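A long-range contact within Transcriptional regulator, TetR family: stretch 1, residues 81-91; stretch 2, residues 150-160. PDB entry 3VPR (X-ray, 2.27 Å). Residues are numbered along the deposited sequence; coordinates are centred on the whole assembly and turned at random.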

# COMPACT_ATOMS: atom_id res chain seq x y z
N ARG A 81 -15.73 -5.74 -13.08
CA ARG A 81 -14.93 -6.80 -13.66
C ARG A 81 -13.46 -6.44 -13.53
O ARG A 81 -12.64 -7.28 -13.21
CB ARG A 81 -15.31 -7.01 -15.13
CG ARG A 81 -16.80 -7.27 -15.32
CD ARG A 81 -17.05 -8.20 -16.48
NE ARG A 81 -16.63 -9.56 -16.15
CZ ARG A 81 -16.21 -10.45 -17.04
NH1 ARG A 81 -16.14 -10.13 -18.32
NH2 ARG A 81 -15.84 -11.66 -16.64
N PHE A 82 -13.12 -5.19 -13.78
CA PHE A 82 -11.73 -4.79 -13.65
C PHE A 82 -11.24 -5.10 -12.22
O PHE A 82 -10.21 -5.75 -12.03
CB PHE A 82 -11.59 -3.31 -13.94
CG PHE A 82 -10.18 -2.80 -13.83
CD1 PHE A 82 -9.61 -2.51 -12.59
CD2 PHE A 82 -9.41 -2.58 -14.98
CE1 PHE A 82 -8.31 -2.00 -12.49
CE2 PHE A 82 -8.13 -2.07 -14.89
CZ PHE A 82 -7.57 -1.78 -13.65
N MSE A 83 -11.99 -4.65 -11.22
CA MSE A 83 -11.59 -4.85 -9.83
C MSE A 83 -11.49 -6.32 -9.43
O MSE A 83 -10.54 -6.72 -8.76
CB MSE A 83 -12.55 -4.09 -8.90
CG MSE A 83 -12.51 -2.58 -9.10
SE MSE A 83 -13.84 -1.60 -8.07
CE MSE A 83 -13.02 -1.81 -6.29
N GLU A 84 -12.46 -7.12 -9.85
CA GLU A 84 -12.45 -8.54 -9.53
C GLU A 84 -11.35 -9.32 -10.25
O GLU A 84 -10.71 -10.18 -9.65
CB GLU A 84 -13.82 -9.17 -9.81
CG GLU A 84 -14.86 -8.74 -8.79
CD GLU A 84 -16.18 -9.47 -8.93
OE1 GLU A 84 -16.18 -10.72 -8.94
OE2 GLU A 84 -17.23 -8.79 -9.02
N ALA A 85 -11.14 -9.03 -11.53
CA ALA A 85 -10.10 -9.71 -12.29
C ALA A 85 -8.75 -9.36 -11.66
O ALA A 85 -7.89 -10.22 -11.52
CB ALA A 85 -10.14 -9.25 -13.76
N HIS A 86 -8.58 -8.10 -11.26
CA HIS A 86 -7.33 -7.66 -10.63
C HIS A 86 -7.06 -8.46 -9.37
O HIS A 86 -6.00 -9.04 -9.21
CB HIS A 86 -7.43 -6.16 -10.30
CG HIS A 86 -6.22 -5.61 -9.60
ND1 HIS A 86 -5.48 -4.56 -10.11
CD2 HIS A 86 -5.64 -5.94 -8.43
CE1 HIS A 86 -4.50 -4.27 -9.28
NE2 HIS A 86 -4.57 -5.09 -8.25
N ALA A 87 -8.05 -8.50 -8.48
CA ALA A 87 -7.95 -9.22 -7.20
C ALA A 87 -7.79 -10.72 -7.37
O ALA A 87 -7.07 -11.36 -6.60
CB ALA A 87 -9.20 -8.92 -6.34
N ARG A 88 -8.47 -11.30 -8.36
CA ARG A 88 -8.35 -12.73 -8.59
C ARG A 88 -6.94 -13.05 -9.07
O ARG A 88 -6.29 -13.97 -8.57
CB ARG A 88 -9.37 -13.21 -9.62
CG ARG A 88 -9.08 -14.62 -10.11
CD ARG A 88 -10.19 -15.19 -10.96
NE ARG A 88 -11.24 -15.80 -10.14
CZ ARG A 88 -12.22 -16.56 -10.61
NH1 ARG A 88 -12.31 -16.83 -11.91
NH2 ARG A 88 -13.12 -17.05 -9.78
N TYR A 89 -6.46 -12.29 -10.05
CA TYR A 89 -5.12 -12.51 -10.57
C TYR A 89 -4.10 -12.36 -9.44
O TYR A 89 -3.18 -13.15 -9.30
CB TYR A 89 -4.80 -11.52 -11.67
CG TYR A 89 -3.50 -11.83 -12.37
CD1 TYR A 89 -3.45 -12.80 -13.36
CD2 TYR A 89 -2.32 -11.18 -12.02
CE1 TYR A 89 -2.26 -13.13 -13.99
CE2 TYR A 89 -1.12 -11.49 -12.65
CZ TYR A 89 -1.10 -12.47 -13.63
OH TYR A 89 0.09 -12.80 -14.25
N PHE A 90 -4.26 -11.31 -8.64
CA PHE A 90 -3.35 -11.07 -7.53
C PHE A 90 -3.24 -12.29 -6.62
O PHE A 90 -2.15 -12.73 -6.28
CB PHE A 90 -3.83 -9.86 -6.72
CG PHE A 90 -3.43 -9.90 -5.27
CD1 PHE A 90 -2.09 -9.72 -4.90
CD2 PHE A 90 -4.38 -10.13 -4.27
CE1 PHE A 90 -1.71 -9.77 -3.55
CE2 PHE A 90 -4.01 -10.18 -2.91
CZ PHE A 90 -2.67 -10.00 -2.55
N GLU A 91 -4.39 -12.85 -6.25
CA GLU A 91 -4.43 -14.01 -5.36
C GLU A 91 -3.87 -15.30 -5.95
O GLU A 91 -3.29 -16.10 -5.23
CB GLU A 91 -5.86 -14.25 -4.87
CG GLU A 91 -6.04 -15.58 -4.15
CD GLU A 91 -7.33 -15.66 -3.35
OE1 GLU A 91 -8.39 -15.31 -3.91
OE2 GLU A 91 -7.27 -16.07 -2.18
N ALA A 150 -7.96 5.81 -5.96
CA ALA A 150 -8.70 5.29 -4.81
C ALA A 150 -8.92 3.79 -4.99
O ALA A 150 -8.68 3.00 -4.08
CB ALA A 150 -10.03 6.01 -4.69
N VAL A 151 -9.38 3.41 -6.17
CA VAL A 151 -9.63 2.01 -6.48
C VAL A 151 -8.35 1.15 -6.43
O VAL A 151 -8.32 0.10 -5.79
CB VAL A 151 -10.28 1.85 -7.87
CG1 VAL A 151 -10.50 0.38 -8.19
CG2 VAL A 151 -11.59 2.61 -7.91
N LEU A 152 -7.29 1.61 -7.10
CA LEU A 152 -6.04 0.86 -7.11
C LEU A 152 -5.52 0.72 -5.68
O LEU A 152 -4.96 -0.33 -5.31
CB LEU A 152 -5.01 1.55 -8.02
CG LEU A 152 -5.24 1.39 -9.54
CD1 LEU A 152 -4.30 2.30 -10.32
CD2 LEU A 152 -5.02 -0.07 -9.96
N SER A 153 -5.71 1.76 -4.87
CA SER A 153 -5.26 1.69 -3.49
C SER A 153 -5.99 0.55 -2.77
O SER A 153 -5.38 -0.21 -2.03
CB SER A 153 -5.53 3.02 -2.76
OG SER A 153 -4.77 4.07 -3.34
N MSE A 154 -7.29 0.43 -2.99
CA MSE A 154 -8.02 -0.64 -2.32
C MSE A 154 -7.50 -2.01 -2.76
O MSE A 154 -7.24 -2.89 -1.93
CB MSE A 154 -9.53 -0.54 -2.61
CG MSE A 154 -10.20 0.70 -2.02
SE MSE A 154 -12.05 0.91 -2.59
CE MSE A 154 -11.81 2.10 -4.06
N LEU A 155 -7.33 -2.18 -4.07
CA LEU A 155 -6.86 -3.45 -4.62
C LEU A 155 -5.40 -3.75 -4.26
O LEU A 155 -5.11 -4.84 -3.75
CB LEU A 155 -7.04 -3.44 -6.14
CG LEU A 155 -8.46 -3.16 -6.65
CD1 LEU A 155 -8.39 -2.83 -8.13
CD2 LEU A 155 -9.38 -4.36 -6.40
N ASN A 156 -4.49 -2.80 -4.49
CA ASN A 156 -3.07 -3.05 -4.19
C ASN A 156 -2.72 -3.14 -2.71
O ASN A 156 -1.84 -3.92 -2.35
CB ASN A 156 -2.18 -2.00 -4.87
CG ASN A 156 -2.23 -2.09 -6.39
OD1 ASN A 156 -2.59 -3.13 -6.93
ND2 ASN A 156 -1.87 -1.00 -7.08
N TRP A 157 -3.38 -2.36 -1.86
CA TRP A 157 -3.08 -2.44 -0.43
C TRP A 157 -3.35 -3.86 0.07
O TRP A 157 -2.79 -4.27 1.08
CB TRP A 157 -3.93 -1.46 0.37
CG TRP A 157 -3.52 -1.33 1.83
CD1 TRP A 157 -4.33 -1.50 2.93
CD2 TRP A 157 -2.24 -0.93 2.34
NE1 TRP A 157 -3.62 -1.23 4.08
CE2 TRP A 157 -2.35 -0.87 3.74
CE3 TRP A 157 -1.02 -0.60 1.73
CZ2 TRP A 157 -1.27 -0.51 4.56
CZ3 TRP A 157 0.05 -0.24 2.54
CH2 TRP A 157 -0.08 -0.19 3.95
N MSE A 158 -4.19 -4.62 -0.64
CA MSE A 158 -4.48 -6.00 -0.25
C MSE A 158 -3.20 -6.83 -0.13
O MSE A 158 -3.15 -7.81 0.63
CB MSE A 158 -5.41 -6.67 -1.27
CG MSE A 158 -6.90 -6.36 -1.13
SE MSE A 158 -8.00 -7.32 -2.44
CE MSE A 158 -7.98 -9.06 -1.62
N ILE A 159 -2.18 -6.45 -0.89
CA ILE A 159 -0.88 -7.13 -0.88
C ILE A 159 -0.26 -7.13 0.52
O ILE A 159 0.65 -7.91 0.80
CB ILE A 159 0.11 -6.45 -1.88
CG1 ILE A 159 -0.43 -6.56 -3.31
CG2 ILE A 159 1.50 -7.09 -1.78
CD1 ILE A 159 0.30 -5.70 -4.34
N ARG A 160 -0.77 -6.27 1.40
CA ARG A 160 -0.24 -6.16 2.75
C ARG A 160 -1.08 -6.82 3.83
O ARG A 160 -0.56 -7.20 4.88
CB ARG A 160 -0.05 -4.68 3.12
CG ARG A 160 1.18 -4.04 2.50
CD ARG A 160 2.45 -4.68 3.05
NE ARG A 160 3.65 -3.93 2.69
CZ ARG A 160 3.88 -2.66 3.01
NH1 ARG A 160 2.98 -1.97 3.70
NH2 ARG A 160 5.02 -2.09 2.66

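Residues 81-91 and 150-160 are segments of two longer helices, at least 66 residues apart in sequence wherever they touch. They run in nearly the same direction, their axes inclined by 16° and 10.1 Å apart at closest approach. Such a shallow angle lets contact persist over several turns, and 540 Å² of surface is buried, both sides summed. The backbones come nearest at Ala87, whose CA lies 6.4 Å from the CA of Leu155; the methyl side chain of alanine takes little room here. Further along, the CA atoms of Phe90 and Ile159 are 8.1 Å apart, leaving space for an aromatic ring. The first is held by regular i to i+4 hydrogen bonds from Ala85 to Glu91, such as Ala87 N to Met83 O, 3.1 Å. The second is kinked late in the stretch, where the N atoms of Ile159 and Arg160 lack bonds to the turn before; each instead bonds three residues back, Ile159 N to Asn156 O at 2.9 Å and Arg160 N to Trp157 O at 2.9 Å.

Apolar packing supplies most of the contact. Leu155, directed toward the first helix, is the residue most covered. Both methyls of its branched end pack on Met83, a selenomethionine, Leu155 CD2 lying 4.0 Å from Met83 CB; Leu155 CD1 is also 4.4 Å from CE1 at the edge of the Phe82 ring. The long, unbranched side chain of Met83 also reaches Val151, with CG 3.7 Å from Val151 CG1. At the other end, the broad ring of Phe90 spans the wider gap, placing CE1 3.5 Å from Ile159 CG1 and CE2 4.1 Å from CB of Met158. The selenium of Met158, also a selenomethionine, is large and polarizable, and SE approaches CB of Ala87 at 4.4 Å.

His86 brings aromatic and polar chemistry together. Its CA-to-CB bond points toward the second helix, and CB of Leu155 sits over one ring face, 3.9 Å from the centroid and 23° off the normal, a CH-pi contact in which aliphatic hydrogens meet the pi cloud. The polar edge of the same ring faces Asn156: His86 NE2 donates to Asn156 OD1 at 3.1 Å, the one hydrogen bond between the stretches. Its N-H...O angle of 121° makes it weak. Although the CA-to-CB bond of Asn156 points away, its amide end returns to the contact. With His86 ND1 hydrogen-bonded elsewhere in the structure, both ring nitrogens have polar partners.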